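Side-chain contacts in esterase YbfF (Escherichia coli, PDB 3BF7), which is an esterase of the alpha/beta hydrolase fold with a helical cap, and probably hydrolyses ester or thioester bonds: residues Val48-Arg51 and Asn52-Leu55; Asp70-Asp73 and Thr74-Leu78; Ile112-Pro116 and Val117-Val121; Asn154-Gly157 and Val158-Phe161; Pro241-Val244 and Leu245-Ile248. The protein carries 1 engineered substitution. All blocks are in the same frame, centred on the assembly; numbering follows the deposited sequence.

Contact 1 (Val48-Arg51 and Asn52-Leu55); sequences VDVR and NHGL. Engineered in segment 48-51: V50 (natural residue Met).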
loop_
_atom_site.group_PDB
_atom_site.type_symbol
_atom_site.label_atom_id
_atom_site.label_comp_id
_atom_site.label_asym_id
_atom_site.label_seq_id
_atom_site.Cartn_x
_atom_site.Cartn_y
_atom_site.Cartn_z
ATOM N N VAL A 48 -2.457 -7.975 4.099
ATOM C CA VAL A 48 -1.630 -7.742 5.274
ATOM C C VAL A 48 -1.760 -6.359 5.882
ATOM O O VAL A 48 -2.138 -5.393 5.213
ATOM C CB VAL A 48 -0.115 -7.926 4.953
ATOM C CG1 VAL A 48 0.108 -9.204 4.178
ATOM C CG2 VAL A 48 0.419 -6.721 4.171
ATOM N N ASP A 49 -1.457 -6.287 7.174
ATOM C CA ASP A 49 -1.385 -5.009 7.866
ATOM C C ASP A 49 0.127 -4.773 7.889
ATOM O O ASP A 49 0.890 -5.625 8.354
ATOM C CB ASP A 49 -1.870 -5.092 9.319
ATOM C CG ASP A 49 -3.355 -4.809 9.475
ATOM O OD1 ASP A 49 -3.923 -4.037 8.669
ATOM O OD2 ASP A 49 -3.945 -5.347 10.440
ATOM N N VAL A 50 0.568 -3.644 7.353
ATOM C CA VAL A 50 1.987 -3.319 7.372
ATOM C C VAL A 50 2.380 -3.078 8.835
ATOM O O VAL A 50 1.527 -2.743 9.660
ATOM C CB VAL A 50 2.253 -2.049 6.529
ATOM C CG1 VAL A 50 3.698 -1.586 6.684
ATOM C CG2 VAL A 50 1.939 -2.339 5.065
ATOM N N ARG A 51 3.653 -3.266 9.170
ATOM C CA ARG A 51 4.085 -3.023 10.540
ATOM C C ARG A 51 3.649 -1.616 10.937
ATOM O O ARG A 51 3.596 -0.706 10.103
ATOM C CB ARG A 51 5.609 -3.163 10.680
ATOM C CG ARG A 51 6.430 -2.210 9.821
ATOM C CD ARG A 51 7.886 -2.163 10.282
ATOM N NE ARG A 51 8.506 -3.484 10.261
ATOM C CZ ARG A 51 9.626 -3.802 10.902
ATOM N NH1 ARG A 51 10.270 -2.894 11.627
ATOM N NH2 ARG A 51 10.099 -5.040 10.830
ATOM N N ASN A 52 3.307 -1.455 12.211
ATOM C CA ASN A 52 2.872 -0.177 12.756
ATOM C C ASN A 52 1.518 0.302 12.245
ATOM O O ASN A 52 1.154 1.466 12.437
ATOM C CB ASN A 52 3.943 0.890 12.516
ATOM C CG ASN A 52 5.214 0.615 13.296
ATOM O OD1 ASN A 52 6.315 0.620 12.739
ATOM N ND2 ASN A 52 5.067 0.369 14.592
ATOM N N HIS A 53 0.778 -0.599 11.602
ATOM C CA HIS A 53 -0.563 -0.302 11.095
ATOM C C HIS A 53 -1.519 -1.420 11.505
ATOM O O HIS A 53 -1.091 -2.539 11.803
ATOM C CB HIS A 53 -0.572 -0.188 9.563
ATOM C CG HIS A 53 0.242 0.952 9.036
ATOM N ND1 HIS A 53 -0.312 2.104 8.519
ATOM C CD2 HIS A 53 1.582 1.121 8.974
ATOM C CE1 HIS A 53 0.653 2.934 8.160
ATOM N NE2 HIS A 53 1.811 2.359 8.425
ATOM N N GLY A 54 -2.812 -1.105 11.506
ATOM C CA GLY A 54 -3.825 -2.088 11.848
ATOM C C GLY A 54 -3.514 -2.839 13.121
ATOM O O GLY A 54 -3.230 -2.225 14.150
ATOM N N LEU A 55 -3.575 -4.165 13.054
ATOM C CA LEU A 55 -3.282 -4.983 14.216
ATOM C C LEU A 55 -1.960 -5.733 14.072
ATOM O O LEU A 55 -1.749 -6.767 14.704
ATOM C CB LEU A 55 -4.449 -5.939 14.510
ATOM C CG LEU A 55 -5.710 -5.238 15.046
ATOM C CD1 LEU A 55 -6.843 -6.243 15.169
ATOM C CD2 LEU A 55 -5.431 -4.575 16.396
#
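V50 and H53 are the ends of a type II beta turn, in the loop that leaves strand 45-48 of this alpha/beta hydrolase core; V50 is an engineered residue, methionine in nature. N52, third in the turn, takes a positive phi of 68°, a conformation asparagine tolerates well. H53 closes the turn by donating its backbone N to V50 O at 3.0 Å. With CG anti to the carbonyl carbon (chi1 -64°), its ring runs beside V50 and points the same way, so that V50 CB and H53 CD2 are 4.1 Å apart. The ring's edge faces the turn: CD2 approaches R51 O to 2.9 Å, near the ring plane, while ND1 on its far side makes a weak hydrogen bond to G27 O. Glycine suits position G54, since phi is positive and a beta carbon would fall about 2.2 Å from D49 CG. The main chain thus passes close to the carboxylate of D49, whose OD1 is taken by the backbone N of L29. L55 completes the contact through its backbone: N reaches D49 OD2 at 2.9 Å, nearly straight at 168°, and meets that oxygen from above the carboxylate plane.

Contact 2 (Asp70-Asp73 and Thr74-Leu78); sequences DLVD and TLDAL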
loop_
_atom_site.group_PDB
_atom_site.type_symbol
_atom_site.label_atom_id
_atom_site.label_comp_id
_atom_site.label_asym_id
_atom_site.label_seq_id
_atom_site.Cartn_x
_atom_site.Cartn_y
_atom_site.Cartn_z
ATOM N N ASP A 70 9.489 -8.214 6.214
ATOM C CA ASP A 70 8.239 -8.601 6.863
ATOM C C ASP A 70 7.409 -9.437 5.887
ATOM O O ASP A 70 6.752 -10.396 6.285
ATOM C CB ASP A 70 7.420 -7.372 7.269
ATOM C CG ASP A 70 8.046 -6.579 8.398
ATOM O OD1 ASP A 70 7.574 -5.446 8.629
ATOM O OD2 ASP A 70 8.989 -7.071 9.061
ATOM N N LEU A 71 7.426 -9.054 4.612
ATOM C CA LEU A 71 6.673 -9.789 3.606
ATOM C C LEU A 71 7.253 -11.194 3.453
ATOM O O LEU A 71 6.509 -12.166 3.335
ATOM C CB LEU A 71 6.684 -9.032 2.269
ATOM C CG LEU A 71 5.971 -7.666 2.287
ATOM C CD1 LEU A 71 6.097 -6.989 0.931
ATOM C CD2 LEU A 71 4.502 -7.848 2.649
ATOM N N VAL A 72 8.578 -11.308 3.468
ATOM C CA VAL A 72 9.214 -12.620 3.362
ATOM C C VAL A 72 8.849 -13.473 4.580
ATOM O O VAL A 72 8.488 -14.642 4.443
ATOM C CB VAL A 72 10.754 -12.505 3.288
ATOM C CG1 VAL A 72 11.383 -13.893 3.312
ATOM C CG2 VAL A 72 11.161 -11.774 2.021
ATOM N N ASP A 73 8.935 -12.886 5.770
ATOM C CA ASP A 73 8.612 -13.612 6.994
ATOM C C ASP A 73 7.162 -14.072 6.994
ATOM O O ASP A 73 6.838 -15.144 7.513
ATOM C CB ASP A 73 8.854 -12.743 8.229
ATOM C CG ASP A 73 10.317 -12.424 8.446
ATOM O OD1 ASP A 73 11.176 -13.206 7.991
ATOM O OD2 ASP A 73 10.604 -11.397 9.092
ATOM N N THR A 74 6.292 -13.254 6.415
ATOM C CA THR A 74 4.877 -13.574 6.351
ATOM C C THR A 74 4.642 -14.723 5.371
ATOM O O THR A 74 3.851 -15.629 5.648
ATOM C CB THR A 74 4.063 -12.322 5.961
ATOM O OG1 THR A 74 4.234 -11.322 6.975
ATOM C CG2 THR A 74 2.583 -12.654 5.831
ATOM N N LEU A 75 5.334 -14.700 4.235
ATOM C CA LEU A 75 5.203 -15.781 3.260
ATOM C C LEU A 75 5.704 -17.081 3.885
ATOM O O LEU A 75 5.100 -18.137 3.705
ATOM C CB LEU A 75 6.018 -15.497 1.993
ATOM C CG LEU A 75 5.567 -14.404 1.020
ATOM C CD1 LEU A 75 6.513 -14.399 -0.175
ATOM C CD2 LEU A 75 4.138 -14.652 0.563
ATOM N N ASP A 76 6.817 -17.002 4.612
ATOM C CA ASP A 76 7.377 -18.187 5.256
ATOM C C ASP A 76 6.391 -18.755 6.273
ATOM O O ASP A 76 6.227 -19.971 6.382
ATOM C CB ASP A 76 8.699 -17.857 5.963
ATOM C CG ASP A 76 9.849 -17.631 4.995
ATOM O OD1 ASP A 76 9.733 -18.013 3.812
ATOM O OD2 ASP A 76 10.885 -17.084 5.425
ATOM N N ALA A 77 5.732 -17.868 7.010
ATOM C CA ALA A 77 4.764 -18.275 8.021
ATOM C C ALA A 77 3.587 -19.022 7.408
ATOM O O ALA A 77 3.015 -19.917 8.034
ATOM C CB ALA A 77 4.266 -17.053 8.780
ATOM N N LEU A 78 3.223 -18.651 6.184
ATOM C CA LEU A 78 2.104 -19.283 5.491
ATOM C C LEU A 78 2.574 -20.381 4.547
ATOM O O LEU A 78 1.765 -21.014 3.868
ATOM C CB LEU A 78 1.317 -18.237 4.700
ATOM C CG LEU A 78 0.714 -17.092 5.525
ATOM C CD1 LEU A 78 -0.026 -16.140 4.597
ATOM C CD2 LEU A 78 -0.234 -17.659 6.578
HETATM O O HOH W 1 11.393 -15.946 7.718
#
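T74 grips the carbonyl oxygen of D70 one turn back along helix 64-78, and does so twice. Its backbone N makes the ordinary alpha-helical bond to D70 O at 2.9 Å, and its hydroxyl OG1 donates to the same oxygen at 2.8 Å; the two donors come from opposite faces of the carbonyl plane. The hydroxyl reaches back because OG1 sits beside the backbone N (chi1 -62°), leaving CG2 to point away from D70 O. OG1 also accepts from the backbone N of L3, so the one hydroxyl ties the helix to the N-terminal segment. A valine here would keep the shape but would probably leave the L3 N-H without its acceptor and D70 O with a single donor. The remaining backbone bonds follow the i to i+4 pattern, L75 N to L71 O, D76 N to V72 O and A77 N to D73 O.

The acidic groups are joined through water. One water donates to D73 OD1 at 2.8 Å and to D76 OD2 at 2.6 Å, spanning two like charges 4.7 Å apart. Outside cations are likely to ease their repulsion: D73 OD2 takes the N-terminal amine of M1, and D76 OD1 pairs with R105. V72 and D76 lie side by side and point the same way, with the methyl V72 CG1 3.9 Å from D76 OD2.

The leucines suit the inner side of the helix, where L71 and L75 both pack on strands 19-22 and 83-88 of the central sheet.

Contact 3 (Ile112-Pro116 and Val117-Val121); sequences IDIAP and VDYHV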
loop_
_atom_site.group_PDB
_atom_site.type_symbol
_atom_site.label_atom_id
_atom_site.label_comp_id
_atom_site.label_asym_id
_atom_site.label_seq_id
_atom_site.Cartn_x
_atom_site.Cartn_y
_atom_site.Cartn_z
ATOM N N ILE A 112 0.552 0.618 -7.179
ATOM C CA ILE A 112 -0.517 1.590 -7.388
ATOM C C ILE A 112 -0.128 2.983 -6.894
ATOM O O ILE A 112 0.223 3.169 -5.723
ATOM C CB ILE A 112 -1.823 1.125 -6.696
ATOM C CG1 ILE A 112 -2.176 -0.295 -7.162
ATOM C CG2 ILE A 112 -2.961 2.078 -7.031
ATOM C CD1 ILE A 112 -3.389 -0.897 -6.475
ATOM N N ASP A 113 -0.207 3.938 -7.820
ATOM C CA ASP A 113 0.135 5.349 -7.638
ATOM C C ASP A 113 1.338 5.600 -6.745
ATOM O O ASP A 113 1.249 6.247 -5.696
ATOM C CB ASP A 113 -1.057 6.169 -7.145
ATOM C CG ASP A 113 -0.935 7.628 -7.543
ATOM O OD1 ASP A 113 -1.048 8.509 -6.667
ATOM O OD2 ASP A 113 -0.711 7.888 -8.747
ATOM N N ILE A 114 2.479 5.116 -7.213
ATOM C CA ILE A 114 3.725 5.256 -6.485
ATOM C C ILE A 114 4.912 5.026 -7.420
ATOM O O ILE A 114 4.824 4.263 -8.389
ATOM C CB ILE A 114 3.770 4.233 -5.313
ATOM C CG1 ILE A 114 4.968 4.503 -4.402
ATOM C CG2 ILE A 114 3.818 2.812 -5.859
ATOM C CD1 ILE A 114 4.872 5.808 -3.647
ATOM N N ALA A 115 6.015 5.706 -7.132
ATOM C CA ALA A 115 7.241 5.558 -7.906
ATOM C C ALA A 115 8.366 5.257 -6.918
ATOM O O ALA A 115 8.307 5.667 -5.755
ATOM C CB ALA A 115 7.548 6.836 -8.673
ATOM N N PRO A 116 9.397 4.521 -7.358
ATOM C CA PRO A 116 10.528 4.179 -6.490
ATOM C C PRO A 116 11.482 5.364 -6.403
ATOM O O PRO A 116 12.575 5.359 -6.979
ATOM C CB PRO A 116 11.139 2.967 -7.188
ATOM C CG PRO A 116 10.907 3.275 -8.633
ATOM C CD PRO A 116 9.488 3.813 -8.648
ATOM N N VAL A 117 11.042 6.385 -5.672
ATOM C CA VAL A 117 11.807 7.608 -5.508
ATOM C C VAL A 117 11.583 8.227 -4.137
ATOM O O VAL A 117 10.579 7.959 -3.475
ATOM C CB VAL A 117 11.381 8.677 -6.550
ATOM C CG1 VAL A 117 11.610 8.159 -7.962
ATOM C CG2 VAL A 117 9.910 9.056 -6.343
ATOM N N ASP A 118 12.540 9.051 -3.722
ATOM C CA ASP A 118 12.438 9.796 -2.472
ATOM C C ASP A 118 11.750 11.086 -2.927
ATOM O O ASP A 118 12.320 11.856 -3.703
ATOM C CB ASP A 118 13.833 10.117 -1.934
ATOM C CG ASP A 118 13.799 10.851 -0.604
ATOM O OD1 ASP A 118 12.762 11.462 -0.266
ATOM O OD2 ASP A 118 14.830 10.826 0.104
ATOM N N TYR A 119 10.529 11.325 -2.464
ATOM C CA TYR A 119 9.804 12.518 -2.886
ATOM C C TYR A 119 10.331 13.821 -2.290
ATOM O O TYR A 119 10.012 14.902 -2.781
ATOM C CB TYR A 119 8.312 12.347 -2.599
ATOM C CG TYR A 119 7.657 11.308 -3.485
ATOM C CD1 TYR A 119 7.336 11.594 -4.813
ATOM C CD2 TYR A 119 7.366 10.036 -2.999
ATOM C CE1 TYR A 119 6.739 10.635 -5.635
ATOM C CE2 TYR A 119 6.770 9.072 -3.809
ATOM C CZ TYR A 119 6.457 9.378 -5.120
ATOM O OH TYR A 119 5.848 8.425 -5.909
ATOM N N HIS A 120 11.133 13.717 -1.236
ATOM C CA HIS A 120 11.743 14.894 -0.617
ATOM C C HIS A 120 10.784 16.027 -0.266
ATOM O O HIS A 120 11.098 17.200 -0.488
ATOM C CB HIS A 120 12.844 15.455 -1.529
ATOM C CG HIS A 120 14.054 14.580 -1.639
ATOM N ND1 HIS A 120 14.864 14.289 -0.562
ATOM C CD2 HIS A 120 14.606 13.952 -2.704
ATOM C CE1 HIS A 120 15.862 13.521 -0.959
ATOM N NE2 HIS A 120 15.730 13.301 -2.255
ATOM N N VAL A 121 9.620 15.681 0.269
ATOM C CA VAL A 121 8.635 16.678 0.675
ATOM C C VAL A 121 7.851 16.142 1.859
ATOM O O VAL A 121 7.866 14.940 2.132
ATOM C CB VAL A 121 7.599 16.993 -0.444
ATOM C CG1 VAL A 121 8.279 17.645 -1.634
ATOM C CG2 VAL A 121 6.868 15.718 -0.858
#
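Y119 folds back onto I114 and A115 in a buried local contact, within the loop after strand 106-112 of the alpha/beta hydrolase core; the loop opens with D113, probably the acid of a Ser-His-Asp triad with S89 and H234. The phenol oxygen does the joining: the backbone N of A115 donates to Y119 OH at 3.0 Å (141°), and OH is also bonded to the carbonyl of Y208. Tyrosine suits this place because one hydroxyl can accept and donate at the far end of a rigid ring. I114 meets the ring at its edge: CG1 stands anti to the backbone N (chi1 -171°), and the bend at the second torsion brings CD1 within 3.8 Å of Y119 CE2. Over one face comes V117 CG2, 3.6 Å above the plane and offset toward the rim; the same methyl touches A115 CB at 4.0 Å. A phenylalanine here would probably leave the A115 N-H and the Y208 carbonyl without their mate. P116 centres an inverse gamma turn, with a weak bond from V117 N to A115 O. D118 OD1 accepts from H120 N at 2.9 Å in an Asx turn, its CG standing over the centre of the H120 ring.

Contact 4 (Asn154-Gly157 and Val158-Phe161); sequences NEEG and VIQF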
loop_
_atom_site.group_PDB
_atom_site.type_symbol
_atom_site.label_atom_id
_atom_site.label_comp_id
_atom_site.label_asym_id
_atom_site.label_seq_id
_atom_site.Cartn_x
_atom_site.Cartn_y
_atom_site.Cartn_z
ATOM N N ASN A 154 -10.012 19.116 4.427
ATOM C CA ASN A 154 -11.232 19.380 3.680
ATOM C C ASN A 154 -11.549 18.310 2.644
ATOM O O ASN A 154 -12.450 18.475 1.822
ATOM C CB ASN A 154 -11.170 20.762 3.031
ATOM C CG ASN A 154 -11.299 21.878 4.049
ATOM O OD1 ASN A 154 -10.346 22.206 4.755
ATOM N ND2 ASN A 154 -12.493 22.448 4.150
ATOM N N GLU A 155 -10.803 17.211 2.690
ATOM C CA GLU A 155 -11.023 16.090 1.786
ATOM C C GLU A 155 -11.740 15.011 2.592
ATOM O O GLU A 155 -11.110 14.262 3.340
ATOM C CB GLU A 155 -9.691 15.552 1.254
ATOM C CG GLU A 155 -9.170 16.248 -0.002
ATOM C CD GLU A 155 -8.800 17.705 0.214
ATOM O OE1 GLU A 155 -8.374 18.357 -0.763
ATOM O OE2 GLU A 155 -8.931 18.205 1.350
ATOM N N GLU A 156 -13.060 14.944 2.446
ATOM C CA GLU A 156 -13.861 13.975 3.187
ATOM C C GLU A 156 -13.406 12.533 2.968
ATOM O O GLU A 156 -13.441 11.722 3.893
ATOM C CB GLU A 156 -15.339 14.116 2.813
ATOM C CG GLU A 156 -16.273 13.254 3.654
ATOM C CD GLU A 156 -16.324 13.682 5.113
ATOM O OE1 GLU A 156 -16.840 12.902 5.941
ATOM O OE2 GLU A 156 -15.860 14.796 5.433
ATOM N N GLY A 157 -12.981 12.215 1.750
ATOM C CA GLY A 157 -12.526 10.866 1.460
ATOM C C GLY A 157 -11.319 10.481 2.295
ATOM O O GLY A 157 -11.218 9.351 2.778
ATOM N N VAL A 158 -10.395 11.421 2.462
ATOM C CA VAL A 158 -9.197 11.171 3.251
ATOM C C VAL A 158 -9.583 10.981 4.713
ATOM O O VAL A 158 -9.077 10.085 5.391
ATOM C CB VAL A 158 -8.199 12.343 3.128
ATOM C CG1 VAL A 158 -7.009 12.114 4.046
ATOM C CG2 VAL A 158 -7.727 12.471 1.685
ATOM N N ILE A 159 -10.489 11.821 5.198
ATOM C CA ILE A 159 -10.939 11.723 6.577
ATOM C C ILE A 159 -11.552 10.350 6.855
ATOM O O ILE A 159 -11.214 9.704 7.846
ATOM C CB ILE A 159 -11.973 12.826 6.902
ATOM C CG1 ILE A 159 -11.283 14.193 6.880
ATOM C CG2 ILE A 159 -12.613 12.567 8.258
ATOM C CD1 ILE A 159 -12.229 15.369 7.053
ATOM N N GLN A 160 -12.443 9.900 5.977
ATOM C CA GLN A 160 -13.084 8.603 6.171
ATOM C C GLN A 160 -12.087 7.454 6.086
ATOM O O GLN A 160 -12.215 6.465 6.806
ATOM C CB GLN A 160 -14.218 8.417 5.159
ATOM C CG GLN A 160 -15.352 9.419 5.347
ATOM C CD GLN A 160 -15.996 9.331 6.723
ATOM O OE1 GLN A 160 -16.465 10.331 7.267
ATOM N NE2 GLN A 160 -16.033 8.128 7.284
ATOM N N PHE A 161 -11.095 7.584 5.212
ATOM C CA PHE A 161 -10.063 6.564 5.065
ATOM C C PHE A 161 -9.305 6.437 6.387
ATOM O O PHE A 161 -9.119 5.336 6.906
ATOM C CB PHE A 161 -9.106 6.960 3.936
ATOM C CG PHE A 161 -7.753 6.315 4.025
ATOM C CD1 PHE A 161 -7.597 4.941 3.864
ATOM C CD2 PHE A 161 -6.626 7.091 4.281
ATOM C CE1 PHE A 161 -6.336 4.353 3.957
ATOM C CE2 PHE A 161 -5.364 6.513 4.375
ATOM C CZ PHE A 161 -5.219 5.140 4.213
#
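E155 O, at the N-cap position of helix 156-163, is gripped by two backbone donors of the first turn. I159 N reaches it at 3.1 Å, almost straight at 164° and in the carbonyl plane, whereas V158 N, also at 3.1 Å, makes only a weak bond. Q160 N to E156 O and F161 N to G157 O carry the helical pattern onward. Side-chain contacts are few. V158, beta-branched and compact, sets CG2 against E155 CB at 3.7 Å. E156 starts out away from the second segment, with CG anti to the backbone N (chi1 -173°), and bends at its second torsion; its OE2 lies 4.0 Å from I159 CD1, crossing that chain at a slant, while OE1 holds a salt bridge with R150. Glutamate suits this first turn, where its negative charge would be favoured by the helix dipole. Q160 CG lies 3.3 Å from E156 O. The helix falls between strands 106-112 and 198-201 in the chain, consistent with its being part of the helical cap: I159 packs on R150 and L153, V158 touches W235 in the loop before helix 236-239, and the F161 ring meets that of W235 with planes about 50° apart.

Contact 5 (Pro241-Val244 and Leu245-Ile248); sequences PDAV and LRAI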
loop_
_atom_site.group_PDB
_atom_site.type_symbol
_atom_site.label_atom_id
_atom_site.label_comp_id
_atom_site.label_asym_id
_atom_site.label_seq_id
_atom_site.Cartn_x
_atom_site.Cartn_y
_atom_site.Cartn_z
ATOM N N PRO A 241 -12.122 1.459 -8.838
ATOM C CA PRO A 241 -11.716 0.060 -8.684
ATOM C C PRO A 241 -11.845 -0.784 -9.949
ATOM O O PRO A 241 -10.997 -1.631 -10.218
ATOM C CB PRO A 241 -12.612 -0.436 -7.549
ATOM C CG PRO A 241 -13.831 0.417 -7.678
ATOM C CD PRO A 241 -13.246 1.780 -7.941
ATOM N N ASP A 242 -12.900 -0.555 -10.726
ATOM C CA ASP A 242 -13.098 -1.319 -11.953
ATOM C C ASP A 242 -11.955 -1.094 -12.939
ATOM O O ASP A 242 -11.418 -2.044 -13.504
ATOM C CB ASP A 242 -14.437 -0.944 -12.602
ATOM C CG ASP A 242 -14.518 0.525 -12.967
ATOM O OD1 ASP A 242 -14.267 1.381 -12.089
ATOM O OD2 ASP A 242 -14.842 0.827 -14.133
ATOM N N ALA A 243 -11.580 0.166 -13.143
ATOM C CA ALA A 243 -10.496 0.489 -14.060
ATOM C C ALA A 243 -9.184 -0.114 -13.562
ATOM O O ALA A 243 -8.376 -0.600 -14.347
ATOM C CB ALA A 243 -10.361 1.998 -14.202
ATOM N N VAL A 244 -8.974 -0.079 -12.251
ATOM C CA VAL A 244 -7.757 -0.637 -11.680
ATOM C C VAL A 244 -7.735 -2.148 -11.901
ATOM O O VAL A 244 -6.713 -2.707 -12.299
ATOM C CB VAL A 244 -7.654 -0.316 -10.169
ATOM C CG1 VAL A 244 -6.489 -1.074 -9.543
ATOM C CG2 VAL A 244 -7.455 1.179 -9.979
ATOM N N LEU A 245 -8.867 -2.806 -11.660
ATOM C CA LEU A 245 -8.945 -4.249 -11.852
ATOM C C LEU A 245 -8.775 -4.655 -13.313
ATOM O O LEU A 245 -8.173 -5.686 -13.599
ATOM C CB LEU A 245 -10.262 -4.793 -11.289
ATOM C CG LEU A 245 -10.285 -4.898 -9.760
ATOM C CD1 LEU A 245 -11.712 -5.091 -9.283
ATOM C CD2 LEU A 245 -9.392 -6.046 -9.300
ATOM N N ARG A 246 -9.292 -3.854 -14.240
ATOM C CA ARG A 246 -9.124 -4.183 -15.654
ATOM C C ARG A 246 -7.634 -4.163 -15.998
ATOM O O ARG A 246 -7.139 -5.032 -16.718
ATOM C CB ARG A 246 -9.875 -3.185 -16.547
ATOM C CG ARG A 246 -11.395 -3.309 -16.491
ATOM C CD ARG A 246 -12.052 -2.679 -17.719
ATOM N NE ARG A 246 -11.793 -1.246 -17.819
ATOM C CZ ARG A 246 -12.472 -0.307 -17.167
ATOM N NH1 ARG A 246 -13.469 -0.637 -16.358
ATOM N NH2 ARG A 246 -12.143 0.970 -17.317
ATOM N N ALA A 247 -6.917 -3.172 -15.469
ATOM C CA ALA A 247 -5.485 -3.057 -15.724
ATOM C C ALA A 247 -4.736 -4.220 -15.084
ATOM O O ALA A 247 -3.849 -4.816 -15.695
ATOM C CB ALA A 247 -4.963 -1.728 -15.183
ATOM N N ILE A 248 -5.095 -4.545 -13.848
ATOM C CA ILE A 248 -4.448 -5.644 -13.145
ATOM C C ILE A 248 -4.634 -6.965 -13.882
ATOM O O ILE A 248 -3.667 -7.680 -14.133
ATOM C CB ILE A 248 -4.994 -5.777 -11.697
ATOM C CG1 ILE A 248 -4.507 -4.596 -10.851
ATOM C CG2 ILE A 248 -4.550 -7.102 -11.079
ATOM C CD1 ILE A 248 -5.111 -4.542 -9.464
#
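D242 and R246 run side by side along the outer face of helix 241-253, pointing the same way and joined by a salt bridge. R246 NH1 donates to D242 OD2 at 3.0 Å. The carboxylate and guanidinium planes are 66° apart, so the pair is not coplanar: the acceptor lies close to the guanidinium plane, but the donor comes in from above the plane of the carboxylate. Two torsions bring the groups together. D242 CG takes the crowded position between backbone N and carbonyl carbon (chi1 60°), and the arginine chain bends at chi3 (-62°), which turns its head back over the preceding turn. There A243 CA lies 3.6 Å above one face of the guanidinium, toward its rim, and A243 CB is 3.7 Å from R246 NH2; the small alanine allows this close cover.

On another side of the helix the V244 and I248 side chains cross at an angle, V244 CG1 touching I248 CD1 at 3.7 Å. L245 CG rests 3.4 Å from P241 O. Proline, which has no N-H to give, fits the first turn, where its carbonyl still accepts L245 N at 2.8 Å.

These apolar groups bind the helix to the core: V244, A247 and I248 rest on I201 of strand 198-201, while P241, V244 and L245 pack against helix 33-39.

Contacts 1 and 2 touch directly: R51 NE and D70 OD1 form a salt bridge of 2.7 Å, tying the loop after strand 45-48 to helix 64-78, although their centres are 14 Å apart. Contact 3 probably lies at the active site, for it holds D113, bonded to H234 in a probable triad with S89, and its I114 touches the presumed nucleophile elbow. The V50 side chain of contact 1 and F161 of contact 4 come near the presumed site without touching it; nearest atoms of these two contacts are about 7 Å apart. Contact 5, on helix 241-253, comes within about 4 Å of contact 3 at the nearest atoms, without touching, while contacts 2 and 4, centres 32 Å apart, are on opposite sides of the chain's centre.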